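Long-range contact in insecticidal crystal protein Cry35Ab1 (Bacillus thuringiensis, PDB 4JP0), which acts as one component of a binary insecticidal toxin, together with Cry34Ab1, that is active on western corn rootworm: residues 40-52 / 59-71. Residues are numbered along the deposited sequence; the frame is centred on the assembly and turned at random.
Sequences IDDYNLKWFLFPI and ITSYAANNCKVWN
W47, F48 and L49 pair with S61, T60 and I59 across a buried antiparallel hairpin, strands 43-52 and 56-61, in the ricin B-type lectin part of the chain. F48 and T60 form the hydrogen-bonded pair: F48 N gives to T60 O at 2.8 Å, and T60 N returns the bond to F48 O. One further backbone bond follows, Y62 N to K46 O (3.0 Å). N44 ND2 also donates a hydrogen bond to K46 O, from the opposite face of its plane to Y62 N. N44 also closes an Asx turn, its OD1 taking K46 N from above the amide plane. With CG anti to the backbone N (chi1 171°), N44 lays its amide against A64, CG to CB 3.6 Å. The hairpin belongs to the beta-trefoil domain, the fold of ricin B-type lectins. On the face shared by W47, L49, I59 and S61, W70 meets W47 in a T-shaped stack: its pyrrole edge points at the six-membered ring, NE1 3.2 Å from CZ3 of W47, planes at 77°. N44 ND2 lies over the other face of the W47 indole, whose NE1 bonds to A19 O. S61 OG, close to W47 CZ3, donates to N65 OD1 at 2.8 Å along a lone pair, and N65 in turn is tied to T21 and Y22 of strand 18-22. F48 and T60 point to the opposite face; the F48 ring meets that of Y62 margin to margin without overlap, nearly parallel (planes at 17°), CD1 to CD1 3.7 Å. T60 OG1 sits at the edge of the F50 ring.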
loop_
_atom_site.group_PDB
_atom_site.type_symbol
_atom_site.label_atom_id
_atom_site.label_comp_id
_atom_site.label_asym_id
_atom_site.label_seq_id
_atom_site.Cartn_x
_atom_site.Cartn_y
_atom_site.Cartn_z
ATOM N N ILE A 40 39.704 1.951 5.072
ATOM C CA ILE A 40 38.292 1.757 5.490
ATOM C C ILE A 40 37.367 2.831 4.947
ATOM O O ILE A 40 36.173 2.581 4.726
ATOM C CB ILE A 40 38.135 1.630 7.025
ATOM C CG1 ILE A 40 36.794 0.991 7.372
ATOM C CG2 ILE A 40 38.290 3.004 7.710
ATOM C CD1 ILE A 40 36.674 -0.475 6.993
ATOM N N ASP A 41 37.907 4.029 4.732
ATOM C CA ASP A 41 37.079 5.114 4.213
ATOM C C ASP A 41 36.604 4.901 2.767
ATOM O O ASP A 41 35.754 5.628 2.293
ATOM C CB ASP A 41 37.805 6.451 4.371
ATOM C CG ASP A 41 37.887 6.897 5.820
ATOM O OD1 ASP A 41 38.736 7.767 6.120
ATOM O OD2 ASP A 41 37.154 6.440 6.728
ATOM N N ASP A 42 37.127 3.903 2.075
ATOM C CA ASP A 42 36.658 3.568 0.712
ATOM C C ASP A 42 35.563 2.495 0.720
ATOM O O ASP A 42 35.120 2.006 -0.338
ATOM C CB ASP A 42 37.819 3.054 -0.128
ATOM C CG ASP A 42 38.907 4.099 -0.327
ATOM O OD1 ASP A 42 38.597 5.281 -0.548
ATOM O OD2 ASP A 42 40.106 3.811 -0.301
ATOM N N TYR A 43 35.129 2.116 1.910
ATOM C CA TYR A 43 34.069 1.110 2.011
ATOM C C TYR A 43 32.858 1.662 2.734
ATOM O O TYR A 43 32.972 2.604 3.517
ATOM C CB TYR A 43 34.546 -0.077 2.829
ATOM C CG TYR A 43 35.621 -0.877 2.145
ATOM C CD1 TYR A 43 36.936 -0.425 2.130
ATOM C CD2 TYR A 43 35.312 -2.058 1.465
ATOM C CE1 TYR A 43 37.942 -1.149 1.489
ATOM C CE2 TYR A 43 36.332 -2.805 0.808
ATOM C CZ TYR A 43 37.637 -2.336 0.840
ATOM O OH TYR A 43 38.651 -3.036 0.209
ATOM N N ASN A 44 31.717 1.025 2.512
ATOM C CA ASN A 44 30.532 1.290 3.295
ATOM C C ASN A 44 30.327 0.165 4.305
ATOM O O ASN A 44 30.335 -0.997 3.907
ATOM C CB ASN A 44 29.281 1.307 2.414
ATOM C CG ASN A 44 28.016 1.374 3.242
ATOM O OD1 ASN A 44 27.885 2.255 4.069
ATOM N ND2 ASN A 44 27.110 0.380 3.086
ATOM N N LEU A 45 30.125 0.505 5.579
ATOM C CA LEU A 45 29.796 -0.492 6.608
ATOM C C LEU A 45 28.378 -0.337 7.152
ATOM O O LEU A 45 28.026 -1.010 8.126
ATOM C CB LEU A 45 30.742 -0.350 7.818
ATOM C CG LEU A 45 32.243 -0.251 7.567
ATOM C CD1 LEU A 45 33.056 -0.213 8.869
ATOM C CD2 LEU A 45 32.667 -1.397 6.715
ATOM N N LYS A 46 27.562 0.514 6.520
ATOM C CA LYS A 46 26.265 0.898 7.088
ATOM C C LYS A 46 25.153 0.208 6.352
ATOM O O LYS A 46 25.085 0.319 5.138
ATOM C CB LYS A 46 26.049 2.412 6.997
ATOM C CG LYS A 46 26.967 3.220 7.933
ATOM C CD LYS A 46 26.678 4.714 7.847
ATOM C CE LYS A 46 27.708 5.518 8.645
ATOM N NZ LYS A 46 27.321 6.961 8.766
ATOM N N TRP A 47 24.274 -0.440 7.119
ATOM C CA TRP A 47 23.201 -1.247 6.564
ATOM C C TRP A 47 21.851 -0.833 7.169
ATOM O O TRP A 47 21.776 -0.492 8.362
ATOM C CB TRP A 47 23.467 -2.752 6.818
ATOM C CG TRP A 47 24.789 -3.113 6.358
ATOM C CD1 TRP A 47 25.888 -3.398 7.129
ATOM C CD2 TRP A 47 25.214 -3.180 5.003
ATOM N NE1 TRP A 47 26.967 -3.646 6.316
ATOM C CE2 TRP A 47 26.587 -3.484 5.008
ATOM C CE3 TRP A 47 24.572 -2.968 3.761
ATOM C CZ2 TRP A 47 27.343 -3.598 3.817
ATOM C CZ3 TRP A 47 25.320 -3.096 2.574
ATOM C CH2 TRP A 47 26.686 -3.425 2.626
ATOM N N PHE A 48 20.810 -0.823 6.336
ATOM C CA PHE A 48 19.458 -0.481 6.812
ATOM C C PHE A 48 18.555 -1.668 6.597
ATOM O O PHE A 48 18.508 -2.239 5.484
ATOM C CB PHE A 48 18.912 0.742 6.055
ATOM C CG PHE A 48 17.803 1.443 6.764
ATOM C CD1 PHE A 48 18.069 2.581 7.517
ATOM C CD2 PHE A 48 16.486 0.986 6.669
ATOM C CE1 PHE A 48 17.053 3.243 8.183
ATOM C CE2 PHE A 48 15.456 1.649 7.348
ATOM C CZ PHE A 48 15.746 2.780 8.099
ATOM N N LEU A 49 17.879 -2.089 7.660
ATOM C CA LEU A 49 16.994 -3.230 7.565
ATOM C C LEU A 49 15.586 -2.762 7.261
ATOM O O LEU A 49 15.089 -1.868 7.924
ATOM C CB LEU A 49 16.935 -3.953 8.905
ATOM C CG LEU A 49 18.222 -4.527 9.462
ATOM C CD1 LEU A 49 17.890 -5.358 10.713
ATOM C CD2 LEU A 49 18.891 -5.376 8.396
ATOM N N PHE A 50 14.970 -3.321 6.229
ATOM C CA PHE A 50 13.519 -3.085 6.004
ATOM C C PHE A 50 12.752 -4.380 6.253
ATOM O O PHE A 50 13.190 -5.460 5.835
ATOM C CB PHE A 50 13.262 -2.623 4.588
ATOM C CG PHE A 50 13.734 -1.199 4.318
ATOM C CD1 PHE A 50 14.802 -0.956 3.491
ATOM C CD2 PHE A 50 13.095 -0.123 4.896
ATOM C CE1 PHE A 50 15.204 0.334 3.196
ATOM C CE2 PHE A 50 13.519 1.181 4.630
ATOM C CZ PHE A 50 14.566 1.400 3.768
ATOM N N PRO A 51 11.615 -4.292 6.932
ATOM C CA PRO A 51 10.832 -5.482 7.232
ATOM C C PRO A 51 9.894 -5.806 6.061
ATOM O O PRO A 51 9.367 -4.895 5.411
ATOM C CB PRO A 51 10.027 -5.054 8.471
ATOM C CG PRO A 51 9.721 -3.558 8.187
ATOM C CD PRO A 51 10.952 -3.054 7.411
ATOM N N ILE A 52 9.709 -7.105 5.817
ATOM C CA ILE A 52 8.758 -7.581 4.825
ATOM C C ILE A 52 7.901 -8.661 5.449
ATOM O O ILE A 52 8.035 -8.988 6.648
ATOM C CB ILE A 52 9.480 -8.071 3.544
ATOM C CG1 ILE A 52 10.479 -9.199 3.850
ATOM C CG2 ILE A 52 10.176 -6.888 2.834
ATOM C CD1 ILE A 52 11.096 -9.810 2.555
ATOM N N ILE A 59 18.140 -6.362 3.467
ATOM C CA ILE A 59 19.300 -5.650 4.035
ATOM C C ILE A 59 19.854 -4.696 2.954
ATOM O O ILE A 59 20.356 -5.142 1.874
ATOM C CB ILE A 59 20.368 -6.668 4.458
ATOM C CG1 ILE A 59 19.763 -7.702 5.436
ATOM C CG2 ILE A 59 21.610 -5.914 5.023
ATOM C CD1 ILE A 59 20.774 -8.826 5.911
ATOM N N THR A 60 19.787 -3.397 3.249
ATOM C CA THR A 60 20.038 -2.371 2.240
ATOM C C THR A 60 21.294 -1.603 2.500
ATOM O O THR A 60 21.536 -1.191 3.634
ATOM C CB THR A 60 18.886 -1.366 2.266
ATOM O OG1 THR A 60 17.643 -2.078 2.087
ATOM C CG2 THR A 60 18.992 -0.346 1.099
ATOM N N SER A 61 22.096 -1.416 1.462
ATOM C CA SER A 61 23.313 -0.614 1.617
ATOM C C SER A 61 22.856 0.833 1.897
ATOM O O SER A 61 22.164 1.477 1.079
ATOM C CB SER A 61 24.144 -0.687 0.343
ATOM O OG SER A 61 25.416 -0.126 0.580
ATOM N N TYR A 62 23.270 1.369 3.034
ATOM C CA TYR A 62 22.705 2.651 3.451
ATOM C C TYR A 62 23.361 3.827 2.768
ATOM O O TYR A 62 24.459 4.210 3.124
ATOM C CB TYR A 62 22.758 2.794 4.979
ATOM C CG TYR A 62 22.129 4.078 5.492
ATOM C CD1 TYR A 62 20.753 4.234 5.508
ATOM C CD2 TYR A 62 22.916 5.132 5.935
ATOM C CE1 TYR A 62 20.172 5.411 5.983
ATOM C CE2 TYR A 62 22.360 6.290 6.405
ATOM C CZ TYR A 62 20.995 6.445 6.413
ATOM O OH TYR A 62 20.431 7.596 6.921
ATOM N N ALA A 63 22.691 4.374 1.751
ATOM C CA ALA A 63 23.186 5.537 1.014
ATOM C C ALA A 63 24.560 5.255 0.415
ATOM O O ALA A 63 25.436 6.146 0.344
ATOM C CB ALA A 63 23.266 6.751 1.910
ATOM N N ALA A 64 24.756 3.998 0.028
ATOM C CA ALA A 64 25.934 3.619 -0.730
ATOM C C ALA A 64 25.488 2.619 -1.794
ATOM O O ALA A 64 24.441 1.988 -1.635
ATOM C CB ALA A 64 26.961 2.998 0.156
ATOM N N ASN A 65 26.283 2.459 -2.843
ATOM C CA ASN A 65 25.944 1.532 -3.943
ATOM C C ASN A 65 24.525 1.717 -4.450
ATOM O O ASN A 65 23.864 0.752 -4.793
ATOM C CB ASN A 65 26.140 0.065 -3.490
ATOM C CG ASN A 65 27.415 -0.133 -2.684
ATOM O OD1 ASN A 65 27.371 -0.296 -1.458
ATOM N ND2 ASN A 65 28.554 -0.145 -3.376
ATOM N N ASN A 66 24.072 2.967 -4.522
ATOM C CA ASN A 66 22.719 3.262 -5.008
ATOM C C ASN A 66 21.619 2.551 -4.218
ATOM O O ASN A 66 20.521 2.257 -4.754
ATOM C CB ASN A 66 22.613 2.983 -6.538
ATOM C CG ASN A 66 21.527 3.796 -7.211
ATOM O OD1 ASN A 66 21.284 4.958 -6.861
ATOM N ND2 ASN A 66 20.842 3.181 -8.167
ATOM N N CYS A 67 21.891 2.296 -2.934
ATOM C CA CYS A 67 20.927 1.650 -2.063
ATOM C C CYS A 67 20.505 0.296 -2.628
ATOM O O CYS A 67 19.356 -0.074 -2.531
ATOM C CB CYS A 67 19.700 2.544 -1.810
ATOM S SG CYS A 67 20.149 4.008 -0.855
ATOM N N LYS A 68 21.428 -0.398 -3.280
ATOM C CA LYS A 68 21.187 -1.790 -3.649
ATOM C C LYS A 68 21.175 -2.635 -2.344
ATOM O O LYS A 68 21.566 -2.166 -1.263
ATOM C CB LYS A 68 22.251 -2.273 -4.608
ATOM C CG LYS A 68 22.121 -1.671 -6.042
ATOM C CD LYS A 68 23.291 -2.127 -6.867
ATOM C CE LYS A 68 23.431 -1.309 -8.165
ATOM N NZ LYS A 68 22.376 -1.588 -9.153
ATOM N N VAL A 69 20.711 -3.876 -2.438
ATOM C CA VAL A 69 20.494 -4.697 -1.272
ATOM C C VAL A 69 21.257 -6.009 -1.329
ATOM O O VAL A 69 21.642 -6.487 -2.404
ATOM C CB VAL A 69 18.977 -5.040 -1.134
ATOM C CG1 VAL A 69 18.122 -3.732 -1.160
ATOM C CG2 VAL A 69 18.526 -5.943 -2.265
ATOM N N TRP A 70 21.452 -6.627 -0.172
ATOM C CA TRP A 70 22.189 -7.887 -0.170
ATOM C C TRP A 70 21.491 -8.899 -1.074
ATOM O O TRP A 70 20.255 -9.087 -1.023
ATOM C CB TRP A 70 22.360 -8.451 1.244
ATOM C CG TRP A 70 23.378 -7.760 2.114
ATOM C CD1 TRP A 70 23.914 -6.495 1.976
ATOM C CD2 TRP A 70 23.945 -8.305 3.287
ATOM N NE1 TRP A 70 24.782 -6.238 3.024
ATOM C CE2 TRP A 70 24.821 -7.343 3.832
ATOM C CE3 TRP A 70 23.805 -9.529 3.937
ATOM C CZ2 TRP A 70 25.556 -7.576 4.987
ATOM C CZ3 TRP A 70 24.533 -9.749 5.096
ATOM C CH2 TRP A 70 25.389 -8.776 5.599
ATOM N N ASN A 71 22.296 -9.599 -1.854
ATOM C CA ASN A 71 21.793 -10.444 -2.885
ATOM C C ASN A 71 22.696 -11.649 -2.985
ATOM O O ASN A 71 23.898 -11.510 -3.032
ATOM C CB ASN A 71 21.830 -9.630 -4.184
ATOM C CG ASN A 71 21.386 -10.413 -5.406
ATOM O OD1 ASN A 71 20.182 -10.450 -5.726
ATOM N ND2 ASN A 71 22.355 -10.969 -6.159
#